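Local coordinates for protein congerin-1 (Conger myriaster, PDB 1C1L) that binds beta-galactoside sugars as a homodimeric galectin, although its physiological role is not yet known, at residues 21-26 and 85-90; 59-64 and 109-114; 10-15 and 118-123. One frame throughout, in Å; residues are numbered along the deposited sequence.

Contact 1: 21-26 and 85-90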
loop_
_atom_site.group_PDB
_atom_site.type_symbol
_atom_site.label_atom_id
_atom_site.label_comp_id
_atom_site.label_asym_id
_atom_site.label_seq_id
_atom_site.Cartn_x
_atom_site.Cartn_y
_atom_site.Cartn_z
ATOM N N GLY A 21 -1.480 -0.520 8.963
ATOM C CA GLY A 21 -0.633 -0.526 10.138
ATOM C C GLY A 21 0.111 0.790 10.208
ATOM O O GLY A 21 0.314 1.467 9.187
ATOM N N GLY A 22 0.532 1.172 11.395
ATOM C CA GLY A 22 1.272 2.396 11.549
ATOM C C GLY A 22 1.523 2.693 13.009
ATOM O O GLY A 22 1.369 1.817 13.859
ATOM N N PHE A 23 1.888 3.928 13.299
ATOM C CA PHE A 23 2.205 4.333 14.661
ATOM C C PHE A 23 1.361 5.526 15.043
ATOM O O PHE A 23 1.242 6.458 14.259
ATOM C CB PHE A 23 3.680 4.726 14.781
ATOM C CG PHE A 23 4.585 3.515 14.675
ATOM C CD1 PHE A 23 4.910 2.789 15.817
ATOM C CD2 PHE A 23 5.053 3.113 13.423
ATOM C CE1 PHE A 23 5.710 1.654 15.702
ATOM C CE2 PHE A 23 5.848 1.976 13.318
ATOM C CZ PHE A 23 6.176 1.243 14.454
ATOM N N ILE A 24 0.742 5.489 16.213
ATOM C CA ILE A 24 -0.030 6.619 16.696
ATOM C C ILE A 24 0.976 7.612 17.269
ATOM O O ILE A 24 1.955 7.206 17.905
ATOM C CB ILE A 24 -1.024 6.131 17.775
ATOM C CG1 ILE A 24 -1.981 5.114 17.170
ATOM C CG2 ILE A 24 -1.830 7.295 18.318
ATOM C CD1 ILE A 24 -2.583 4.160 18.217
ATOM N N ASN A 25 0.782 8.900 17.068
ATOM C CA ASN A 25 1.666 9.909 17.632
ATOM C C ASN A 25 1.618 9.883 19.146
ATOM O O ASN A 25 0.693 9.355 19.780
ATOM C CB ASN A 25 1.284 11.327 17.258
ATOM C CG ASN A 25 1.373 11.662 15.786
ATOM O OD1 ASN A 25 1.830 10.881 14.961
ATOM N ND2 ASN A 25 0.919 12.823 15.358
ATOM N N ASN A 26 2.648 10.427 19.755
ATOM C CA ASN A 26 2.586 10.690 21.189
ATOM C C ASN A 26 1.682 11.899 21.350
ATOM O O ASN A 26 1.480 12.665 20.401
ATOM C CB ASN A 26 3.949 11.014 21.745
ATOM C CG ASN A 26 4.916 9.860 21.544
ATOM O OD1 ASN A 26 6.039 10.065 21.106
ATOM N ND2 ASN A 26 4.543 8.625 21.796
ATOM N N GLY A 85 1.417 6.650 20.946
ATOM C CA GLY A 85 2.774 6.220 20.663
ATOM C C GLY A 85 2.934 4.767 20.222
ATOM O O GLY A 85 4.060 4.328 19.964
ATOM N N GLN A 86 1.859 3.989 20.115
ATOM C CA GLN A 86 1.974 2.575 19.801
ATOM C C GLN A 86 1.797 2.282 18.320
ATOM O O GLN A 86 1.187 3.014 17.562
ATOM C CB GLN A 86 0.915 1.735 20.590
ATOM C CG GLN A 86 -0.510 1.656 19.980
ATOM C CD GLN A 86 -1.482 0.554 20.405
ATOM O OE1 GLN A 86 -2.046 0.583 21.489
ATOM N NE2 GLN A 86 -1.811 -0.462 19.626
ATOM N N TYR A 87 2.278 1.076 17.979
ATOM C CA TYR A 87 2.054 0.521 16.662
ATOM C C TYR A 87 0.607 0.008 16.660
ATOM O O TYR A 87 0.160 -0.543 17.669
ATOM C CB TYR A 87 3.007 -0.674 16.440
ATOM C CG TYR A 87 2.734 -1.367 15.113
ATOM C CD1 TYR A 87 3.119 -0.744 13.932
ATOM C CD2 TYR A 87 2.057 -2.590 15.085
ATOM C CE1 TYR A 87 2.823 -1.333 12.711
ATOM C CE2 TYR A 87 1.760 -3.184 13.861
ATOM C CZ TYR A 87 2.150 -2.543 12.686
ATOM O OH TYR A 87 1.886 -3.107 11.459
ATOM N N PHE A 88 -0.177 0.143 15.588
ATOM C CA PHE A 88 -1.524 -0.399 15.522
ATOM C C PHE A 88 -1.677 -1.096 14.174
ATOM O O PHE A 88 -0.948 -0.804 13.218
ATOM C CB PHE A 88 -2.602 0.719 15.623
ATOM C CG PHE A 88 -2.646 1.654 14.420
ATOM C CD1 PHE A 88 -1.775 2.745 14.363
ATOM C CD2 PHE A 88 -3.504 1.381 13.340
ATOM C CE1 PHE A 88 -1.753 3.552 13.228
ATOM C CE2 PHE A 88 -3.472 2.190 12.209
ATOM C CZ PHE A 88 -2.594 3.275 12.149
ATOM N N GLU A 89 -2.646 -2.000 14.108
ATOM C CA GLU A 89 -3.092 -2.605 12.861
ATOM C C GLU A 89 -4.598 -2.731 12.953
ATOM O O GLU A 89 -5.140 -3.123 14.008
ATOM C CB GLU A 89 -2.608 -4.014 12.619
ATOM C CG GLU A 89 -1.213 -4.027 12.058
ATOM C CD GLU A 89 -0.580 -5.393 11.843
ATOM O OE1 GLU A 89 -1.252 -6.418 11.960
ATOM O OE2 GLU A 89 0.607 -5.436 11.551
ATOM N N ILE A 90 -5.271 -2.368 11.879
ATOM C CA ILE A 90 -6.706 -2.516 11.776
ATOM C C ILE A 90 -6.972 -3.198 10.436
ATOM O O ILE A 90 -6.459 -2.766 9.398
ATOM C CB ILE A 90 -7.384 -1.122 11.848
ATOM C CG1 ILE A 90 -7.113 -0.439 13.184
ATOM C CG2 ILE A 90 -8.882 -1.324 11.644
ATOM C CD1 ILE A 90 -7.462 1.060 13.121
#
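Backbone hydrogen bonds join the end of strand 18-24 to the start of strand 87-94. Gly22 and Phe88 form a hydrogen-bonded antiparallel pair: Gly22 N gives to Phe88 O at 3.1 Å, and Phe88 N gives to Gly22 O at 2.9 Å. Ile24 N then donates to Gln86 O at 168°, the straightest bond of the set. Past the strand ends, Gly85 N reaches Asn25 O from above the carbonyl plane, so this last bond is poorly directed.

On the face carrying Phe23 and Tyr87, the two rings meet edge-to-face. Tyr87 turns its edge to the face of Phe23, with centroids 5.3 Å apart and planes at 64°. Tyr87 CG is anti to the backbone N, and Tyr87 CD1 lies over the face of Phe23, toward its rim. The strands are neighbours in one sheet of the galectin beta-sandwich, and strand 129-136 flanks 18-24 on its other side.

On the opposite face, Phe88 takes the crowded chi1 position (68°). This lays a ring face over Gly22 N and Gly21 C. Ile24 CG1 packs 3.7 Å from Phe88 CD1, and Phe31 of the other sheet meets the same ring.

Two side-chain bonds stay within 85-90. Tyr87 OH donates to the anti lone pair of Glu89 OE2 at 2.7 Å. Gln86 NE2 donates to Tyr87 O at 2.8 Å.

Contact 2: 59-64 and 109-114. With GAL (beta-D-galactopyranose), chain B.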
loop_
_atom_site.group_PDB
_atom_site.type_symbol
_atom_site.label_atom_id
_atom_site.label_comp_id
_atom_site.label_asym_id
_atom_site.label_seq_id
_atom_site.Cartn_x
_atom_site.Cartn_y
_atom_site.Cartn_z
ATOM N N ILE A 59 -14.400 5.678 19.984
ATOM C CA ILE A 59 -14.316 5.362 18.562
ATOM C C ILE A 59 -15.604 5.924 17.984
ATOM O O ILE A 59 -16.703 5.662 18.499
ATOM C CB ILE A 59 -14.294 3.834 18.292
ATOM C CG1 ILE A 59 -13.042 3.187 18.864
ATOM C CG2 ILE A 59 -14.346 3.598 16.773
ATOM C CD1 ILE A 59 -13.170 1.651 18.931
ATOM N N VAL A 60 -15.474 6.695 16.917
ATOM C CA VAL A 60 -16.592 7.264 16.201
ATOM C C VAL A 60 -16.485 6.759 14.767
ATOM O O VAL A 60 -15.436 6.903 14.128
ATOM C CB VAL A 60 -16.531 8.804 16.208
ATOM C CG1 VAL A 60 -17.658 9.380 15.360
ATOM C CG2 VAL A 60 -16.661 9.320 17.638
ATOM N N MET A 61 -17.560 6.208 14.250
ATOM C CA MET A 61 -17.647 5.730 12.882
ATOM C C MET A 61 -18.735 6.506 12.166
ATOM O O MET A 61 -19.813 6.773 12.723
ATOM C CB MET A 61 -17.995 4.257 12.858
ATOM C CG MET A 61 -16.883 3.411 13.441
ATOM S SD MET A 61 -17.360 1.673 13.506
ATOM C CE MET A 61 -18.186 1.692 15.070
ATOM N N ASN A 62 -18.454 6.887 10.927
ATOM C CA ASN A 62 -19.416 7.620 10.142
ATOM C C ASN A 62 -19.033 7.502 8.671
ATOM O O ASN A 62 -18.039 6.833 8.344
ATOM C CB ASN A 62 -19.403 9.074 10.585
ATOM C CG ASN A 62 -20.739 9.767 10.357
ATOM O OD1 ASN A 62 -21.625 9.287 9.647
ATOM N ND2 ASN A 62 -20.924 10.949 10.924
ATOM N N SER A 63 -19.797 8.148 7.807
ATOM C CA SER A 63 -19.563 8.248 6.382
ATOM C C SER A 63 -19.973 9.658 5.955
ATOM O O SER A 63 -20.573 10.429 6.729
ATOM C CB SER A 63 -20.409 7.193 5.681
ATOM O OG SER A 63 -21.800 7.422 5.847
ATOM N N THR A 64 -19.619 10.025 4.724
ATOM C CA THR A 64 -19.994 11.301 4.162
ATOM C C THR A 64 -19.929 11.203 2.644
ATOM O O THR A 64 -19.062 10.531 2.072
ATOM C CB THR A 64 -19.055 12.443 4.648
ATOM O OG1 THR A 64 -19.595 13.609 4.031
ATOM C CG2 THR A 64 -17.568 12.255 4.341
ATOM N N LEU A 109 -15.787 -4.628 15.184
ATOM C CA LEU A 109 -16.935 -3.738 15.076
ATOM C C LEU A 109 -17.565 -3.928 13.709
ATOM O O LEU A 109 -16.935 -4.478 12.803
ATOM C CB LEU A 109 -16.507 -2.276 15.245
ATOM C CG LEU A 109 -15.823 -1.896 16.559
ATOM C CD1 LEU A 109 -15.188 -0.521 16.490
ATOM C CD2 LEU A 109 -16.867 -1.961 17.653
ATOM N N GLU A 110 -18.825 -3.552 13.526
ATOM C CA GLU A 110 -19.490 -3.601 12.236
ATOM C C GLU A 110 -20.035 -2.220 12.006
ATOM O O GLU A 110 -20.304 -1.497 12.970
ATOM C CB GLU A 110 -20.662 -4.529 12.217
ATOM C CG GLU A 110 -20.214 -5.967 12.277
ATOM C CD GLU A 110 -21.327 -6.982 12.474
ATOM O OE1 GLU A 110 -22.504 -6.622 12.516
ATOM O OE2 GLU A 110 -21.006 -8.157 12.593
ATOM N N PHE A 111 -20.200 -1.868 10.747
ATOM C CA PHE A 111 -20.749 -0.573 10.392
ATOM C C PHE A 111 -21.514 -0.787 9.095
ATOM O O PHE A 111 -21.056 -1.605 8.290
ATOM C CB PHE A 111 -19.609 0.436 10.190
ATOM C CG PHE A 111 -20.086 1.857 9.912
ATOM C CD1 PHE A 111 -20.620 2.637 10.939
ATOM C CD2 PHE A 111 -19.983 2.380 8.623
ATOM C CE1 PHE A 111 -21.059 3.938 10.667
ATOM C CE2 PHE A 111 -20.424 3.679 8.360
ATOM C CZ PHE A 111 -20.960 4.455 9.381
ATOM N N PRO A 112 -22.659 -0.166 8.800
ATOM C CA PRO A 112 -23.364 -0.385 7.553
ATOM C C PRO A 112 -22.572 0.061 6.340
ATOM O O PRO A 112 -21.798 1.018 6.379
ATOM C CB PRO A 112 -24.676 0.361 7.708
ATOM C CG PRO A 112 -24.403 1.380 8.782
ATOM C CD PRO A 112 -23.437 0.666 9.712
ATOM N N ASN A 113 -22.779 -0.653 5.245
ATOM C CA ASN A 113 -22.230 -0.249 3.965
ATOM C C ASN A 113 -23.375 0.587 3.417
ATOM O O ASN A 113 -24.261 0.147 2.678
ATOM C CB ASN A 113 -21.964 -1.466 3.079
ATOM C CG ASN A 113 -21.368 -1.149 1.716
ATOM O OD1 ASN A 113 -21.405 -0.010 1.236
ATOM N ND2 ASN A 113 -20.781 -2.107 1.019
ATOM N N ARG A 114 -23.380 1.857 3.798
ATOM C CA ARG A 114 -24.454 2.784 3.458
ATOM C C ARG A 114 -24.706 3.021 1.979
ATOM O O ARG A 114 -25.844 3.182 1.535
ATOM C CB ARG A 114 -24.160 4.108 4.155
ATOM C CG ARG A 114 -24.341 3.941 5.655
ATOM C CD ARG A 114 -23.951 5.189 6.418
ATOM N NE ARG A 114 -24.377 5.101 7.806
ATOM C CZ ARG A 114 -24.015 5.989 8.739
ATOM N NH1 ARG A 114 -23.188 7.005 8.496
ATOM N NH2 ARG A 114 -24.477 5.811 9.971
HETATM C C1 GAL B . -16.999 15.468 13.460
HETATM C C2 GAL B . -15.523 15.768 13.201
HETATM C C3 GAL B . -15.069 15.139 11.882
HETATM C C4 GAL B . -15.439 13.645 11.834
HETATM C C5 GAL B . -16.912 13.461 12.177
HETATM C C6 GAL B . -17.306 12.001 12.244
HETATM O O2 GAL B . -15.341 17.177 13.145
HETATM O O3 GAL B . -13.665 15.301 11.758
HETATM O O4 GAL B . -14.625 12.946 12.762
HETATM O O5 GAL B . -17.221 14.064 13.458
HETATM O O6 GAL B . -18.682 11.870 12.505
#
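Asn62 holds one hydroxyl of the galactose: Asn62 ND2 donates to GAL O6 at 2.9 Å, nearly straight (171°). Val60 CG1 lies 3.9 Å from GAL O6. His45, Glu74, Arg30 and Arg49 also hydrogen-bond the sugar. The CB of Asn62 points away from 109-114, to the sugar side. CG, roughly anti to the backbone N (chi1 -152°), turns the amide so that OD1 meets Arg114 while ND2 meets the sugar.

Arg114 NH1 donates to Asn62 OD1 at 3.0 Å, in the carbonyl plane and in the guanidinium plane, although the two groups stand 82° apart. Ser63 N is a second donor to Asn62 OD1, from above the carbonyl plane. With both amide atoms held, the rotation of Asn62 is set; ND2 also bonds to Glu72 O. The nearby cation would probably polarise the amide and strengthen ND2 as a donor.

Strands 55-64 and 108-112 belong to opposed sheets of the galectin sandwich, so side chains bridge them without backbone pairing.

Further out, Arg114 is positioned. Arg114 NH1 also donates to Ser63 OG at 3.0 Å, while Ser63 OG bonds to Tyr115 OH and Arg114 NH2 to Thr73 O. Phe111 CZ lies 3.4 Å above the guanidinium plane of Arg114, over its centre. Further along, Met61 CB touches Phe111 CD1 at 3.6 Å, and Met61 SD makes an oblique Met-aromatic contact. Ile59 and Leu109 meet tip to tip through their CD1 methyls.

Contact 3: 10-15 and 118-123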
loop_
_atom_site.group_PDB
_atom_site.type_symbol
_atom_site.label_atom_id
_atom_site.label_comp_id
_atom_site.label_asym_id
_atom_site.label_seq_id
_atom_site.Cartn_x
_atom_site.Cartn_y
_atom_site.Cartn_z
ATOM N N PHE A 10 -3.772 -3.832 -5.872
ATOM C CA PHE A 10 -4.672 -3.932 -4.743
ATOM C C PHE A 10 -6.094 -3.512 -5.083
ATOM O O PHE A 10 -6.385 -2.324 -5.181
ATOM C CB PHE A 10 -4.137 -3.076 -3.576
ATOM C CG PHE A 10 -2.978 -3.649 -2.758
ATOM C CD1 PHE A 10 -2.433 -4.916 -3.016
ATOM C CD2 PHE A 10 -2.465 -2.896 -1.701
ATOM C CE1 PHE A 10 -1.397 -5.407 -2.227
ATOM C CE2 PHE A 10 -1.431 -3.399 -0.915
ATOM C CZ PHE A 10 -0.900 -4.651 -1.178
ATOM N N ASP A 11 -6.981 -4.459 -5.350
ATOM C CA ASP A 11 -8.380 -4.153 -5.584
ATOM C C ASP A 11 -9.104 -4.529 -4.319
ATOM O O ASP A 11 -9.332 -5.707 -4.029
ATOM C CB ASP A 11 -8.995 -4.964 -6.712
ATOM C CG ASP A 11 -8.430 -4.696 -8.084
ATOM O OD1 ASP A 11 -8.087 -3.561 -8.376
ATOM O OD2 ASP A 11 -8.333 -5.634 -8.867
ATOM N N PHE A 12 -9.463 -3.541 -3.522
ATOM C CA PHE A 12 -10.161 -3.809 -2.285
ATOM C C PHE A 12 -11.630 -3.980 -2.638
ATOM O O PHE A 12 -12.407 -3.023 -2.696
ATOM C CB PHE A 12 -9.918 -2.633 -1.315
ATOM C CG PHE A 12 -10.516 -2.849 0.070
ATOM C CD1 PHE A 12 -10.627 -4.135 0.598
ATOM C CD2 PHE A 12 -10.968 -1.756 0.809
ATOM C CE1 PHE A 12 -11.188 -4.341 1.855
ATOM C CE2 PHE A 12 -11.528 -1.964 2.072
ATOM C CZ PHE A 12 -11.639 -3.253 2.595
ATOM N N THR A 13 -11.973 -5.217 -2.975
ATOM C CA THR A 13 -13.336 -5.569 -3.357
ATOM C C THR A 13 -13.963 -6.377 -2.237
ATOM O O THR A 13 -13.270 -6.741 -1.272
ATOM C CB THR A 13 -13.333 -6.410 -4.660
ATOM O OG1 THR A 13 -12.481 -7.537 -4.446
ATOM C CG2 THR A 13 -12.846 -5.601 -5.856
ATOM N N VAL A 14 -15.255 -6.703 -2.347
ATOM C CA VAL A 14 -15.910 -7.557 -1.376
ATOM C C VAL A 14 -15.141 -8.869 -1.214
ATOM O O VAL A 14 -14.723 -9.500 -2.189
ATOM C CB VAL A 14 -17.359 -7.811 -1.860
ATOM C CG1 VAL A 14 -17.978 -8.985 -1.106
ATOM C CG2 VAL A 14 -18.186 -6.550 -1.639
ATOM N N GLY A 15 -14.899 -9.223 0.046
ATOM C CA GLY A 15 -14.232 -10.463 0.396
ATOM C C GLY A 15 -12.731 -10.325 0.619
ATOM O O GLY A 15 -12.123 -11.265 1.116
ATOM N N GLU A 118 -19.096 -2.049 -3.733
ATOM C CA GLU A 118 -18.471 -3.340 -3.937
ATOM C C GLU A 118 -16.995 -3.228 -4.282
ATOM O O GLU A 118 -16.322 -4.248 -4.451
ATOM C CB GLU A 118 -19.189 -4.076 -5.052
ATOM C CG GLU A 118 -20.531 -4.542 -4.519
ATOM C CD GLU A 118 -21.418 -5.242 -5.521
ATOM O OE1 GLU A 118 -21.670 -4.695 -6.593
ATOM O OE2 GLU A 118 -21.862 -6.338 -5.203
ATOM N N PHE A 119 -16.494 -2.003 -4.391
ATOM C CA PHE A 119 -15.103 -1.725 -4.698
ATOM C C PHE A 119 -14.799 -0.364 -4.066
ATOM O O PHE A 119 -15.641 0.545 -4.165
ATOM C CB PHE A 119 -14.898 -1.674 -6.224
ATOM C CG PHE A 119 -13.493 -1.227 -6.590
ATOM C CD1 PHE A 119 -12.398 -2.019 -6.238
ATOM C CD2 PHE A 119 -13.297 0.011 -7.205
ATOM C CE1 PHE A 119 -11.113 -1.561 -6.490
ATOM C CE2 PHE A 119 -12.003 0.462 -7.452
ATOM C CZ PHE A 119 -10.914 -0.324 -7.094
ATOM N N LEU A 120 -13.652 -0.198 -3.405
ATOM C CA LEU A 120 -13.280 1.072 -2.785
ATOM C C LEU A 120 -11.882 1.469 -3.251
ATOM O O LEU A 120 -10.913 0.795 -2.887
ATOM C CB LEU A 120 -13.254 0.978 -1.267
ATOM C CG LEU A 120 -14.583 0.676 -0.589
ATOM C CD1 LEU A 120 -14.341 0.411 0.879
ATOM C CD2 LEU A 120 -15.527 1.853 -0.732
ATOM N N PRO A 121 -11.721 2.503 -4.079
ATOM C CA PRO A 121 -10.443 2.896 -4.682
ATOM C C PRO A 121 -9.507 3.752 -3.846
ATOM O O PRO A 121 -8.359 3.971 -4.234
ATOM C CB PRO A 121 -10.863 3.589 -5.948
ATOM C CG PRO A 121 -12.085 4.339 -5.484
ATOM C CD PRO A 121 -12.807 3.278 -4.676
ATOM N N PHE A 122 -9.972 4.281 -2.719
ATOM C CA PHE A 122 -9.205 5.257 -1.977
ATOM C C PHE A 122 -9.063 4.938 -0.492
ATOM O O PHE A 122 -10.021 4.523 0.175
ATOM C CB PHE A 122 -9.887 6.608 -2.192
ATOM C CG PHE A 122 -9.294 7.771 -1.418
ATOM C CD1 PHE A 122 -8.263 8.517 -1.985
ATOM C CD2 PHE A 122 -9.774 8.081 -0.139
ATOM C CE1 PHE A 122 -7.709 9.581 -1.270
ATOM C CE2 PHE A 122 -9.213 9.141 0.570
ATOM C CZ PHE A 122 -8.184 9.887 0.002
ATOM N N LEU A 123 -7.852 5.200 -0.009
ATOM C CA LEU A 123 -7.520 5.019 1.395
ATOM C C LEU A 123 -6.692 6.192 1.900
ATOM O O LEU A 123 -5.739 6.624 1.233
ATOM C CB LEU A 123 -6.714 3.720 1.588
ATOM C CG LEU A 123 -6.020 3.460 2.950
ATOM C CD1 LEU A 123 -7.056 3.208 4.021
ATOM C CD2 LEU A 123 -5.075 2.286 2.835
HETATM O O HOH W 1 -9.022 -0.905 -4.162
HETATM O O HOH W 2 -17.169 -6.909 -4.972
#
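A single backbone bridge with apolar side chains around it ties the loop between strands 5-7 and 18-24 to the approach to strand 122-127, at the dimer interface. Thr13 and Phe119 are the bridged residues, their CA atoms 4.4 Å apart. Two donors hold Phe12 O: Leu120 N at 3.2 Å, nearly along the C=O axis, and the hydroxyl of Tyr94. The second direct bond, Val14 N to Glu118 O, is weak at 3.4 Å.

Water 1 accepts from Phe12 N and donates to Leu120 O at 2.8 Å. Val14 N has one hydrogen, shared between Glu118 O and water 2, which in turn donates to Glu118 O.

Phe12 CG is anti to the backbone N (chi1 -175°), and its ring runs alongside Leu120, with Phe12 CE2 3.9 Å from Leu120 CD1. Tyr94 meets the Phe12 ring edge-to-face. Phe119 instead presents a ring edge, with Phe119 CD1 3.6 Å from Thr13 CG2 and Phe119 CE1 3.9 Å from Asp11 CA. Asp11 OD1 accepts from Gly4 N of the second subunit, and Phe119 packs on that same residue. Phe122 and Leu123 pair in parallel with a strand of that subunit.

Phe12 is the centre of an inverse gamma turn, which bends the 10-15 chain. The join thus rests on one good direct bond at the doubly held Phe12 O, a shared N-H and a water link.

The three contacts lie within one galectin beta-sandwich. Contact 1 pairs strands 18-24 and 87-94 inside one sheet. Contact 2 spans the two sheets, and its strand 108-112 is an outer strand of the sheet that holds contact 1. Contact 3 leads into strand 122-127 of the other sheet, which also holds strand 55-64. The centres of contacts 1 and 2 lie about 21 Å apart. The centres of contacts 1 and 3 lie about 23 Å apart. The centres of contacts 2 and 3 lie about 16 Å apart. Along the chain, contact 3 encloses the other two, whose segments alternate. The sugar site at contact 2 is thus separate from the subunit interface, in which contact 3 takes part.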